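Local coordinates for protein peroxidase (Cellulomonas bogoriensis 69B4 = DSM 16987, PDB 6QZO) that binds heme b through an axial histidine and, as a member of the DyP-type peroxidase family, probably uses hydrogen peroxide to oxidise its substrates, at residues D288-I293 and A349-E354; P274-L279 and H292-R297; F129-L134 and T356-S361. All coordinates share one frame; numbering follows the deposited sequence.

Contact 1 (D288-I293 and A349-E354); sequences DLEAHI and ADLLNE. With HEM (protoporphyrin IX containing Fe), chain I.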
loop_
_atom_site.group_PDB
_atom_site.type_symbol
_atom_site.label_atom_id
_atom_site.label_comp_id
_atom_site.label_asym_id
_atom_site.label_seq_id
_atom_site.Cartn_x
_atom_site.Cartn_y
_atom_site.Cartn_z
ATOM N N ASP A 288 34.328 -1.374 8.136
ATOM C CA ASP A 288 34.423 -2.047 9.458
ATOM C C ASP A 288 34.488 -3.566 9.248
ATOM O O ASP A 288 33.907 -4.065 8.250
ATOM C CB ASP A 288 33.244 -1.642 10.343
ATOM C CG ASP A 288 33.476 -1.883 11.821
ATOM O OD1 ASP A 288 33.281 -3.029 12.256
ATOM O OD2 ASP A 288 33.884 -0.925 12.521
ATOM N N LEU A 289 35.145 -4.277 10.165
ATOM C CA LEU A 289 35.262 -5.763 10.150
ATOM C C LEU A 289 33.865 -6.388 10.239
ATOM O O LEU A 289 33.706 -7.523 9.771
ATOM C CB LEU A 289 36.148 -6.244 11.311
ATOM C CG LEU A 289 37.659 -6.115 11.122
ATOM C CD1 LEU A 289 38.408 -6.695 12.322
ATOM C CD2 LEU A 289 38.142 -6.797 9.846
ATOM N N GLU A 290 32.886 -5.666 10.796
ATOM C CA GLU A 290 31.506 -6.158 11.055
ATOM C C GLU A 290 30.484 -5.361 10.237
ATOM O O GLU A 290 29.287 -5.473 10.514
ATOM C CB GLU A 290 31.243 -6.081 12.558
ATOM C CG GLU A 290 32.025 -7.139 13.323
ATOM C CD GLU A 290 31.813 -7.155 14.819
ATOM O OE1 GLU A 290 31.253 -6.161 15.352
ATOM O OE2 GLU A 290 32.162 -8.180 15.426
ATOM N N ALA A 291 30.946 -4.602 9.248
ATOM C CA ALA A 291 30.108 -3.844 8.286
ATOM C C ALA A 291 29.290 -4.843 7.461
ATOM O O ALA A 291 29.847 -5.900 7.104
ATOM C CB ALA A 291 30.963 -2.986 7.395
ATOM N N HIS A 292 28.039 -4.501 7.159
ATOM C CA HIS A 292 27.056 -5.401 6.508
ATOM C C HIS A 292 27.667 -6.011 5.242
ATOM O O HIS A 292 27.532 -7.221 5.048
ATOM C CB HIS A 292 25.738 -4.653 6.231
ATOM C CG HIS A 292 24.649 -5.509 5.669
ATOM N ND1 HIS A 292 24.128 -6.588 6.351
ATOM C CD2 HIS A 292 23.969 -5.437 4.495
ATOM C CE1 HIS A 292 23.183 -7.156 5.618
ATOM N NE2 HIS A 292 23.055 -6.462 4.465
ATOM N N ILE A 293 28.283 -5.198 4.389
ATOM C CA ILE A 293 28.664 -5.651 3.020
ATOM C C ILE A 293 29.957 -6.469 3.103
ATOM O O ILE A 293 30.247 -7.206 2.144
ATOM C CB ILE A 293 28.780 -4.473 2.032
ATOM C CG1 ILE A 293 29.989 -3.579 2.322
ATOM C CG2 ILE A 293 27.478 -3.697 1.992
ATOM C CD1 ILE A 293 30.343 -2.666 1.186
ATOM N N ALA A 349 28.093 -12.129 13.310
ATOM C CA ALA A 349 28.482 -10.709 13.469
ATOM C C ALA A 349 28.000 -9.870 12.282
ATOM O O ALA A 349 28.313 -10.210 11.135
ATOM C CB ALA A 349 29.981 -10.593 13.642
ATOM N N ASP A 350 27.280 -8.788 12.580
ATOM C CA ASP A 350 26.851 -7.739 11.620
ATOM C C ASP A 350 26.382 -6.527 12.434
ATOM O O ASP A 350 25.474 -6.699 13.253
ATOM C CB ASP A 350 25.762 -8.261 10.674
ATOM C CG ASP A 350 25.359 -7.267 9.602
ATOM O OD1 ASP A 350 25.916 -6.152 9.586
ATOM O OD2 ASP A 350 24.470 -7.601 8.798
ATOM N N LEU A 351 26.980 -5.350 12.222
ATOM C CA LEU A 351 26.610 -4.105 12.957
ATOM C C LEU A 351 25.112 -3.811 12.763
ATOM O O LEU A 351 24.461 -3.352 13.714
ATOM C CB LEU A 351 27.472 -2.952 12.443
ATOM C CG LEU A 351 28.936 -2.963 12.887
ATOM C CD1 LEU A 351 29.665 -1.786 12.250
ATOM C CD2 LEU A 351 29.065 -2.928 14.412
ATOM N N LEU A 352 24.586 -4.105 11.574
ATOM C CA LEU A 352 23.182 -3.857 11.155
ATOM C C LEU A 352 22.190 -4.608 12.062
ATOM O O LEU A 352 21.048 -4.125 12.205
ATOM C CB LEU A 352 23.030 -4.305 9.699
ATOM C CG LEU A 352 21.675 -4.019 9.053
ATOM C CD1 LEU A 352 21.387 -2.529 9.031
ATOM C CD2 LEU A 352 21.607 -4.568 7.650
ATOM N N ASN A 353 22.598 -5.740 12.645
ATOM C CA ASN A 353 21.734 -6.558 13.542
ATOM C C ASN A 353 21.249 -5.738 14.737
ATOM O O ASN A 353 20.285 -6.193 15.370
ATOM C CB ASN A 353 22.457 -7.801 14.081
ATOM C CG ASN A 353 22.608 -8.880 13.041
ATOM O OD1 ASN A 353 21.847 -8.938 12.072
ATOM N ND2 ASN A 353 23.596 -9.735 13.224
ATOM N N GLU A 354 21.908 -4.614 15.067
ATOM C CA GLU A 354 21.528 -3.785 16.242
ATOM C C GLU A 354 20.253 -2.978 15.939
ATOM O O GLU A 354 19.618 -2.532 16.903
ATOM C CB GLU A 354 22.698 -2.895 16.666
ATOM C CG GLU A 354 22.446 -2.104 17.958
ATOM C CD GLU A 354 23.701 -1.482 18.571
ATOM O OE1 GLU A 354 24.838 -1.921 18.191
ATOM O OE2 GLU A 354 23.567 -0.569 19.440
HETATM C CHA HEM I . 23.889 -5.559 0.694
HETATM C CHB HEM I . 20.576 -3.450 3.475
HETATM C CHC HEM I . 19.370 -7.762 5.289
HETATM C CHD HEM I . 22.393 -9.913 2.210
HETATM C C1A HEM I . 23.111 -4.625 1.320
HETATM C C2A HEM I . 23.273 -3.216 1.177
HETATM C C3A HEM I . 22.345 -2.628 1.975
HETATM C C4A HEM I . 21.597 -3.662 2.579
HETATM C CMA HEM I . 22.118 -1.143 2.184
HETATM C CAA HEM I . 24.320 -2.494 0.347
HETATM C CBA HEM I . 23.882 -2.215 -1.091
HETATM C CGA HEM I . 23.866 -3.495 -1.861
HETATM O O1A HEM I . 22.772 -4.124 -1.911
HETATM O O2A HEM I . 24.922 -3.912 -2.415
HETATM C C1B HEM I . 19.978 -4.468 4.207
HETATM C C2B HEM I . 18.968 -4.204 5.172
HETATM C C3B HEM I . 18.617 -5.422 5.702
HETATM C C4B HEM I . 19.464 -6.406 5.017
HETATM C CMB HEM I . 18.390 -2.835 5.518
HETATM C CAB HEM I . 17.574 -5.783 6.683
HETATM C CBB HEM I . 16.606 -4.956 7.074
HETATM C C1C HEM I . 20.069 -8.734 4.612
HETATM C C2C HEM I . 19.955 -10.099 4.870
HETATM C C3C HEM I . 20.808 -10.756 4.014
HETATM C C4C HEM I . 21.456 -9.740 3.205
HETATM C CMC HEM I . 19.092 -10.798 5.885
HETATM C CAC HEM I . 20.831 -12.238 4.121
HETATM C CBC HEM I . 21.555 -13.049 3.400
HETATM C C1D HEM I . 23.052 -8.859 1.546
HETATM C C2D HEM I . 24.075 -9.098 0.512
HETATM C C3D HEM I . 24.507 -7.891 0.104
HETATM C C4D HEM I . 23.725 -6.921 0.891
HETATM C CMD HEM I . 24.626 -10.411 -0.016
HETATM C CAD HEM I . 25.578 -7.613 -0.957
HETATM C CBD HEM I . 26.978 -7.538 -0.313
HETATM C CGD HEM I . 28.138 -7.320 -1.278
HETATM O O1D HEM I . 28.604 -8.272 -1.940
HETATM O O2D HEM I . 28.682 -6.187 -1.408
HETATM N NA HEM I . 22.082 -4.879 2.179
HETATM N NB HEM I . 20.244 -5.774 4.153
HETATM N NC HEM I . 20.977 -8.516 3.618
HETATM N ND HEM I . 22.886 -7.541 1.728
HETATM FE FE HEM I . 21.682 -6.680 2.905
#
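One hydrogen bond and one CH-pi contact hold the proximal ligand His292; a second hydrogen bond joins the backbones. His292 NE2 lies 2.1 Å from the heme FE, and on the other side of the ring ND1 donates to Asp350 OD2 at 2.7 Å and 164°. The carboxylate is nearly coplanar with the imidazole (17° between planes) and accepts on the syn lone pair of OD2, with CG of both side chains anti to the backbone N. This His-carboxylate pair, the usual proximal arrangement of heme peroxidases, would lend the imidazole some imidazolate character and is consistent with stabilising a high-valent iron. The aspartate is itself held, since OD1, met from above the carboxylate plane, accepts from Leu352 N at 3.1 Å in an Asx turn.

The backbone bond runs from Leu351 N to Glu290 O over 2.9 Å, in the carbonyl plane.

Van der Waals contacts complete the interface. Leu352 CD2 makes the CH-pi contact over one face of the His292 ring, displaced toward ND1 (3.5 Å), and also touches HEM C2B at 3.6 Å. Farther from the heme, Leu351 CG packs on Glu290 CB at 3.9 Å, and two methyls rest against carboxylates, Leu351 CD1 on Asp288 OD1 and Ala349 CB on Glu290 OE2.

The contact joins the start of helix 292-296 to the 3-10 turn between helix 340-348 and strand 356-366, while Ile255 of helix 248-255 touches both His292 and Leu352.

Contact 2 (P274-L279 and H292-R297); sequences PDLEAL and HIRRAR. With HEM (protoporphyrin IX containing Fe), chain I.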
loop_
_atom_site.group_PDB
_atom_site.type_symbol
_atom_site.label_atom_id
_atom_site.label_comp_id
_atom_site.label_asym_id
_atom_site.label_seq_id
_atom_site.Cartn_x
_atom_site.Cartn_y
_atom_site.Cartn_z
ATOM N N PRO A 274 34.133 -2.297 -3.526
ATOM C CA PRO A 274 34.613 -2.039 -2.171
ATOM C C PRO A 274 36.052 -2.548 -2.002
ATOM O O PRO A 274 36.327 -3.629 -2.441
ATOM C CB PRO A 274 33.645 -2.826 -1.274
ATOM C CG PRO A 274 32.414 -3.044 -2.138
ATOM C CD PRO A 274 32.921 -3.129 -3.557
ATOM N N ASP A 275 36.925 -1.751 -1.385
ATOM C CA ASP A 275 38.323 -2.139 -1.055
ATOM C C ASP A 275 38.371 -2.555 0.421
ATOM O O ASP A 275 38.561 -1.688 1.283
ATOM C CB ASP A 275 39.302 -1.023 -1.412
ATOM C CG ASP A 275 40.754 -1.449 -1.257
ATOM O OD1 ASP A 275 40.981 -2.569 -0.765
ATOM O OD2 ASP A 275 41.653 -0.666 -1.605
ATOM N N LEU A 276 38.237 -3.856 0.678
ATOM C CA LEU A 276 38.154 -4.449 2.035
ATOM C C LEU A 276 39.551 -4.584 2.647
ATOM O O LEU A 276 39.621 -4.976 3.824
ATOM C CB LEU A 276 37.461 -5.810 1.933
ATOM C CG LEU A 276 36.012 -5.759 1.447
ATOM C CD1 LEU A 276 35.439 -7.167 1.307
ATOM C CD2 LEU A 276 35.130 -4.916 2.385
ATOM N N GLU A 277 40.606 -4.248 1.905
ATOM C CA GLU A 277 42.008 -4.280 2.416
ATOM C C GLU A 277 42.425 -2.877 2.885
ATOM O O GLU A 277 43.476 -2.786 3.542
ATOM C CB GLU A 277 42.995 -4.784 1.357
ATOM C CG GLU A 277 42.507 -5.978 0.551
ATOM C CD GLU A 277 42.134 -7.200 1.369
ATOM O OE1 GLU A 277 42.889 -7.527 2.323
ATOM O OE2 GLU A 277 41.079 -7.820 1.057
ATOM N N ALA A 278 41.634 -1.844 2.570
ATOM C CA ALA A 278 41.978 -0.417 2.795
ATOM C C ALA A 278 41.978 -0.085 4.290
ATOM O O ALA A 278 40.992 -0.406 4.966
ATOM C CB ALA A 278 41.020 0.478 2.044
ATOM N N LEU A 279 43.053 0.540 4.771
ATOM C CA LEU A 279 43.210 1.012 6.172
ATOM C C LEU A 279 43.214 2.547 6.186
ATOM O O LEU A 279 43.586 3.155 5.162
ATOM C CB LEU A 279 44.503 0.442 6.771
ATOM C CG LEU A 279 44.522 -1.077 6.996
ATOM C CD1 LEU A 279 44.272 -1.864 5.727
ATOM C CD2 LEU A 279 45.830 -1.513 7.650
ATOM N N HIS A 292 28.039 -4.501 7.159
ATOM C CA HIS A 292 27.056 -5.401 6.508
ATOM C C HIS A 292 27.667 -6.011 5.242
ATOM O O HIS A 292 27.532 -7.221 5.048
ATOM C CB HIS A 292 25.738 -4.653 6.231
ATOM C CG HIS A 292 24.649 -5.509 5.669
ATOM N ND1 HIS A 292 24.128 -6.588 6.351
ATOM C CD2 HIS A 292 23.969 -5.437 4.495
ATOM C CE1 HIS A 292 23.183 -7.156 5.618
ATOM N NE2 HIS A 292 23.055 -6.462 4.465
ATOM N N ILE A 293 28.283 -5.198 4.389
ATOM C CA ILE A 293 28.664 -5.651 3.020
ATOM C C ILE A 293 29.957 -6.469 3.103
ATOM O O ILE A 293 30.247 -7.206 2.144
ATOM C CB ILE A 293 28.780 -4.473 2.032
ATOM C CG1 ILE A 293 29.989 -3.579 2.322
ATOM C CG2 ILE A 293 27.478 -3.697 1.992
ATOM C CD1 ILE A 293 30.343 -2.666 1.186
ATOM N N ARG A 294 30.717 -6.335 4.184
ATOM C CA ARG A 294 31.900 -7.200 4.414
ATOM C C ARG A 294 31.395 -8.584 4.830
ATOM O O ARG A 294 31.856 -9.566 4.256
ATOM C CB ARG A 294 32.831 -6.591 5.465
ATOM C CG ARG A 294 34.077 -7.418 5.730
ATOM C CD ARG A 294 34.877 -6.861 6.885
ATOM N NE ARG A 294 35.585 -5.652 6.511
ATOM C CZ ARG A 294 36.739 -5.616 5.844
ATOM N NH1 ARG A 294 37.322 -6.741 5.449
ATOM N NH2 ARG A 294 37.306 -4.448 5.562
ATOM N N ARG A 295 30.470 -8.637 5.782
ATOM C CA ARG A 295 29.981 -9.900 6.391
ATOM C C ARG A 295 29.061 -10.642 5.408
ATOM O O ARG A 295 28.976 -11.874 5.522
ATOM C CB ARG A 295 29.274 -9.599 7.717
ATOM C CG ARG A 295 30.183 -8.998 8.771
ATOM C CD ARG A 295 31.255 -9.962 9.226
ATOM N NE ARG A 295 30.675 -11.115 9.902
ATOM C CZ ARG A 295 31.339 -12.219 10.227
ATOM N NH1 ARG A 295 32.623 -12.342 9.925
ATOM N NH2 ARG A 295 30.706 -13.205 10.822
ATOM N N ALA A 296 28.404 -9.923 4.492
ATOM C CA ALA A 296 27.381 -10.465 3.567
ATOM C C ALA A 296 28.023 -10.898 2.245
ATOM O O ALA A 296 27.397 -11.710 1.524
ATOM C CB ALA A 296 26.307 -9.441 3.339
ATOM N N ARG A 297 29.220 -10.391 1.954
ATOM C CA ARG A 297 29.983 -10.697 0.716
ATOM C C ARG A 297 30.088 -12.218 0.546
ATOM O O ARG A 297 30.194 -12.939 1.533
ATOM C CB ARG A 297 31.371 -10.050 0.786
ATOM C CG ARG A 297 32.104 -10.064 -0.543
ATOM C CD ARG A 297 33.519 -9.549 -0.482
ATOM N NE ARG A 297 34.075 -9.596 -1.826
ATOM C CZ ARG A 297 34.158 -8.554 -2.668
ATOM N NH1 ARG A 297 33.699 -7.356 -2.314
ATOM N NH2 ARG A 297 34.689 -8.718 -3.871
HETATM C CHA HEM I . 23.889 -5.559 0.694
HETATM C CHB HEM I . 20.576 -3.450 3.475
HETATM C CHC HEM I . 19.370 -7.762 5.289
HETATM C CHD HEM I . 22.393 -9.913 2.210
HETATM C C1A HEM I . 23.111 -4.625 1.320
HETATM C C2A HEM I . 23.273 -3.216 1.177
HETATM C C3A HEM I . 22.345 -2.628 1.975
HETATM C C4A HEM I . 21.597 -3.662 2.579
HETATM C CMA HEM I . 22.118 -1.143 2.184
HETATM C CAA HEM I . 24.320 -2.494 0.347
HETATM C CBA HEM I . 23.882 -2.215 -1.091
HETATM C CGA HEM I . 23.866 -3.495 -1.861
HETATM O O1A HEM I . 22.772 -4.124 -1.911
HETATM O O2A HEM I . 24.922 -3.912 -2.415
HETATM C C1B HEM I . 19.978 -4.468 4.207
HETATM C C2B HEM I . 18.968 -4.204 5.172
HETATM C C3B HEM I . 18.617 -5.422 5.702
HETATM C C4B HEM I . 19.464 -6.406 5.017
HETATM C CMB HEM I . 18.390 -2.835 5.518
HETATM C CAB HEM I . 17.574 -5.783 6.683
HETATM C CBB HEM I . 16.606 -4.956 7.074
HETATM C C1C HEM I . 20.069 -8.734 4.612
HETATM C C2C HEM I . 19.955 -10.099 4.870
HETATM C C3C HEM I . 20.808 -10.756 4.014
HETATM C C4C HEM I . 21.456 -9.740 3.205
HETATM C CMC HEM I . 19.092 -10.798 5.885
HETATM C CAC HEM I . 20.831 -12.238 4.121
HETATM C CBC HEM I . 21.555 -13.049 3.400
HETATM C C1D HEM I . 23.052 -8.859 1.546
HETATM C C2D HEM I . 24.075 -9.098 0.512
HETATM C C3D HEM I . 24.507 -7.891 0.104
HETATM C C4D HEM I . 23.725 -6.921 0.891
HETATM C CMD HEM I . 24.626 -10.411 -0.016
HETATM C CAD HEM I . 25.578 -7.613 -0.957
HETATM C CBD HEM I . 26.978 -7.538 -0.313
HETATM C CGD HEM I . 28.138 -7.320 -1.278
HETATM O O1D HEM I . 28.604 -8.272 -1.940
HETATM O O2D HEM I . 28.682 -6.187 -1.408
HETATM N NA HEM I . 22.082 -4.879 2.179
HETATM N NB HEM I . 20.244 -5.774 4.153
HETATM N NC HEM I . 20.977 -8.516 3.618
HETATM N ND HEM I . 22.886 -7.541 1.728
HETATM FE FE HEM I . 21.682 -6.680 2.905
#
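The irregular segment 274-279, with a type I turn from Asp275 to Ala278, runs past helix 292-296 at a distance, the nearest CA pair being Leu276 and Arg294 at 7.2 Å, so side chains must bridge the gap. Arg294 does so with CG anti to the backbone N (chi1 -179°) and a bend at chi3 (-74°). Its NH2 donates to Leu276 O at 2.9 Å, with that oxygen in the guanidinium plane and the donor on a carbonyl lone pair; a second, weak bond comes from NH1. Leu276 and Arg294 slide past each other in opposite directions, which brings Leu276 CD2 over the centre of the guanidinium face, 3.9 Å from Arg294 CZ, while the other branch, CD1, meets Arg297 CD at 3.5 Å. Arg294 also donates from NH2 to Ile287 O and from NE to Asp288 O, tying the group to the chain leading into the helix. Pro274 CG abuts Ile293 CD1 at 3.9 Å, and Ile293 CG2 in turn lies 3.8 Å from HEM CAA.

Ala296 CB continues the heme-facing side, 3.6 Å from HEM C2D. The arrangement is that of a surface loop tethered by side chains to the short helix that carries the axial histidine of the DyP-type heme site.

Contact 3 (F129-L134 and T356-S361); sequences FGIDRL and TFPVGS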
loop_
_atom_site.group_PDB
_atom_site.type_symbol
_atom_site.label_atom_id
_atom_site.label_comp_id
_atom_site.label_asym_id
_atom_site.label_seq_id
_atom_site.Cartn_x
_atom_site.Cartn_y
_atom_site.Cartn_z
ATOM N N PHE A 129 18.373 -18.871 14.202
ATOM C CA PHE A 129 19.514 -17.947 14.419
ATOM C C PHE A 129 19.264 -17.157 15.704
ATOM O O PHE A 129 18.086 -16.872 15.997
ATOM C CB PHE A 129 19.687 -17.040 13.201
ATOM C CG PHE A 129 20.021 -17.808 11.950
ATOM C CD1 PHE A 129 21.278 -18.363 11.802
ATOM C CD2 PHE A 129 19.085 -18.008 10.941
ATOM C CE1 PHE A 129 21.587 -19.124 10.688
ATOM C CE2 PHE A 129 19.416 -18.724 9.801
ATOM C CZ PHE A 129 20.666 -19.288 9.681
ATOM N N GLY A 130 20.325 -16.825 16.442
ATOM C CA GLY A 130 20.260 -15.979 17.656
ATOM C C GLY A 130 19.470 -14.689 17.423
ATOM O O GLY A 130 18.749 -14.269 18.331
ATOM N N ILE A 131 19.587 -14.095 16.237
ATOM C CA ILE A 131 18.955 -12.784 15.886
ATOM C C ILE A 131 17.456 -12.944 15.613
ATOM O O ILE A 131 16.764 -11.917 15.644
ATOM C CB ILE A 131 19.665 -12.139 14.683
ATOM C CG1 ILE A 131 19.673 -13.052 13.457
ATOM C CG2 ILE A 131 21.070 -11.705 15.082
ATOM C CD1 ILE A 131 19.871 -12.316 12.150
ATOM N N ASP A 132 16.977 -14.163 15.364
ATOM C CA ASP A 132 15.559 -14.442 15.003
ATOM C C ASP A 132 14.616 -13.946 16.098
ATOM O O ASP A 132 14.826 -14.324 17.237
ATOM C CB ASP A 132 15.317 -15.945 14.801
ATOM C CG ASP A 132 15.855 -16.501 13.502
ATOM O OD1 ASP A 132 16.299 -15.684 12.660
ATOM O OD2 ASP A 132 15.792 -17.751 13.339
ATOM N N ARG A 133 13.603 -13.161 15.733
ATOM C CA ARG A 133 12.422 -12.855 16.584
ATOM C C ARG A 133 11.177 -13.324 15.844
ATOM O O ARG A 133 10.232 -12.548 15.736
ATOM C CB ARG A 133 12.255 -11.350 16.871
ATOM C CG ARG A 133 13.221 -10.641 17.781
ATOM C CD ARG A 133 13.805 -11.502 18.892
ATOM N NE ARG A 133 14.921 -10.909 19.613
ATOM C CZ ARG A 133 16.162 -11.419 19.764
ATOM N NH1 ARG A 133 16.521 -12.568 19.199
ATOM N NH2 ARG A 133 17.048 -10.742 20.479
ATOM N N LEU A 134 11.189 -14.566 15.345
ATOM C CA LEU A 134 10.203 -15.063 14.353
ATOM C C LEU A 134 8.822 -15.168 14.982
ATOM O O LEU A 134 8.681 -15.848 16.017
ATOM C CB LEU A 134 10.666 -16.409 13.791
ATOM C CG LEU A 134 11.953 -16.366 12.963
ATOM C CD1 LEU A 134 12.296 -17.744 12.447
ATOM C CD2 LEU A 134 11.838 -15.365 11.821
ATOM N N THR A 356 17.973 -3.948 13.086
ATOM C CA THR A 356 17.087 -4.822 12.288
ATOM C C THR A 356 16.843 -6.102 13.083
ATOM O O THR A 356 17.675 -6.412 13.933
ATOM C CB THR A 356 17.703 -5.159 10.923
ATOM O OG1 THR A 356 18.859 -5.946 11.189
ATOM C CG2 THR A 356 18.069 -3.940 10.103
ATOM N N PHE A 357 15.747 -6.811 12.812
ATOM C CA PHE A 357 15.482 -8.144 13.399
ATOM C C PHE A 357 14.476 -8.894 12.537
ATOM O O PHE A 357 13.495 -8.332 12.079
ATOM C CB PHE A 357 15.115 -8.036 14.884
ATOM C CG PHE A 357 13.959 -7.133 15.252
ATOM C CD1 PHE A 357 14.170 -5.804 15.588
ATOM C CD2 PHE A 357 12.669 -7.640 15.339
ATOM C CE1 PHE A 357 13.103 -4.982 15.926
ATOM C CE2 PHE A 357 11.601 -6.821 15.706
ATOM C CZ PHE A 357 11.815 -5.490 15.997
ATOM N N PRO A 358 14.722 -10.199 12.245
ATOM C CA PRO A 358 13.789 -10.992 11.451
ATOM C C PRO A 358 12.554 -11.343 12.284
ATOM O O PRO A 358 12.723 -11.833 13.385
ATOM C CB PRO A 358 14.589 -12.261 11.100
ATOM C CG PRO A 358 16.002 -11.994 11.554
ATOM C CD PRO A 358 15.894 -10.985 12.673
ATOM N N VAL A 359 11.361 -11.084 11.742
ATOM C CA VAL A 359 10.065 -11.402 12.421
ATOM C C VAL A 359 9.278 -12.444 11.612
ATOM O O VAL A 359 8.251 -12.917 12.133
ATOM C CB VAL A 359 9.242 -10.133 12.705
ATOM C CG1 VAL A 359 9.974 -9.241 13.701
ATOM C CG2 VAL A 359 8.892 -9.353 11.445
ATOM N N GLY A 360 9.764 -12.835 10.434
ATOM C CA GLY A 360 9.121 -13.855 9.589
ATOM C C GLY A 360 10.125 -14.570 8.709
ATOM O O GLY A 360 11.045 -13.896 8.220
ATOM N N SER A 361 9.934 -15.881 8.511
ATOM C CA SER A 361 10.809 -16.739 7.673
ATOM C C SER A 361 9.969 -17.790 6.949
ATOM O O SER A 361 9.186 -18.536 7.622
ATOM C CB SER A 361 11.890 -17.400 8.480
ATOM O OG SER A 361 12.947 -17.831 7.612
#
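A proline within the edge strand is gripped by the turn on both its ring and its carbonyl: the carbonyl O of Ile131 comes to 3.2 Å from Pro358 CD, while Pro358 O accepts a hydrogen bond from Arg133 N at 2.8 Å. This bond arrives nearly along the C=O axis, with a C=O...N angle of 169°. A CA-H...O contact from Val359 CA to Arg133 O, 3.5 Å long, follows one residue on. The touching parts run 48° apart, and the chain just beyond the loop continues the backbone bonding to the strand through Asp135 and Asp140.

Side chains close around the same proline ring. Ile131 CD1 and Asp132 OD1 both meet Pro358 CG, each at 3.9 Å, their chains crossing the ring at about right angles. One residue earlier on the strand, Arg133 CG meets Phe357 CD2 at 3.9 Å. The arginine then bends at chi2 (-31°) and returns to its own loop, where NH1 donates to Gly130 O and to Asp132 O, the latter approached from above the carbonyl plane. Leu134 CD2 settles over the backbone of Gly360, 3.6 Å from its N, and also touches Ser361 CB.

Asp132 staples the type I turn that starts at Phe129, its OD2 accepting from Phe129 N at 2.9 Å, while OD1 forms a salt bridge with Arg234 on the adjacent strand. Arg234 also bonds Ser361 OG. Val359 and Gly360 form a classic beta bulge opposite Arg235, on an outermost strand of the C-terminal antiparallel sheet. The contact therefore joins the two ferredoxin-like halves typical of DyP peroxidases, an N-terminal loop lying against a strand of the heme-binding half.

Overall arrangement
Contacts 1 and 2 share His292 and Ile293 and use helix 292-296 from two sides: contact 1 is partly buried at the iron, whereas contact 2 lies at the surface. They also touch directly, through a probable hydrogen bond from Arg295 NE to Ala349 O as well as through Arg294. Their chemistry differs accordingly, a carboxylate gripping the buried imidazole in one and arginine reaching a loop carbonyl in the other. Contact 3, also partly buried, relies on one backbone hydrogen bond and packing around a proline. It joins the N-terminal and C-terminal halves and encloses the others in sequence, meeting contact 1 where Ile131 packs on Asn353 but not touching contact 2.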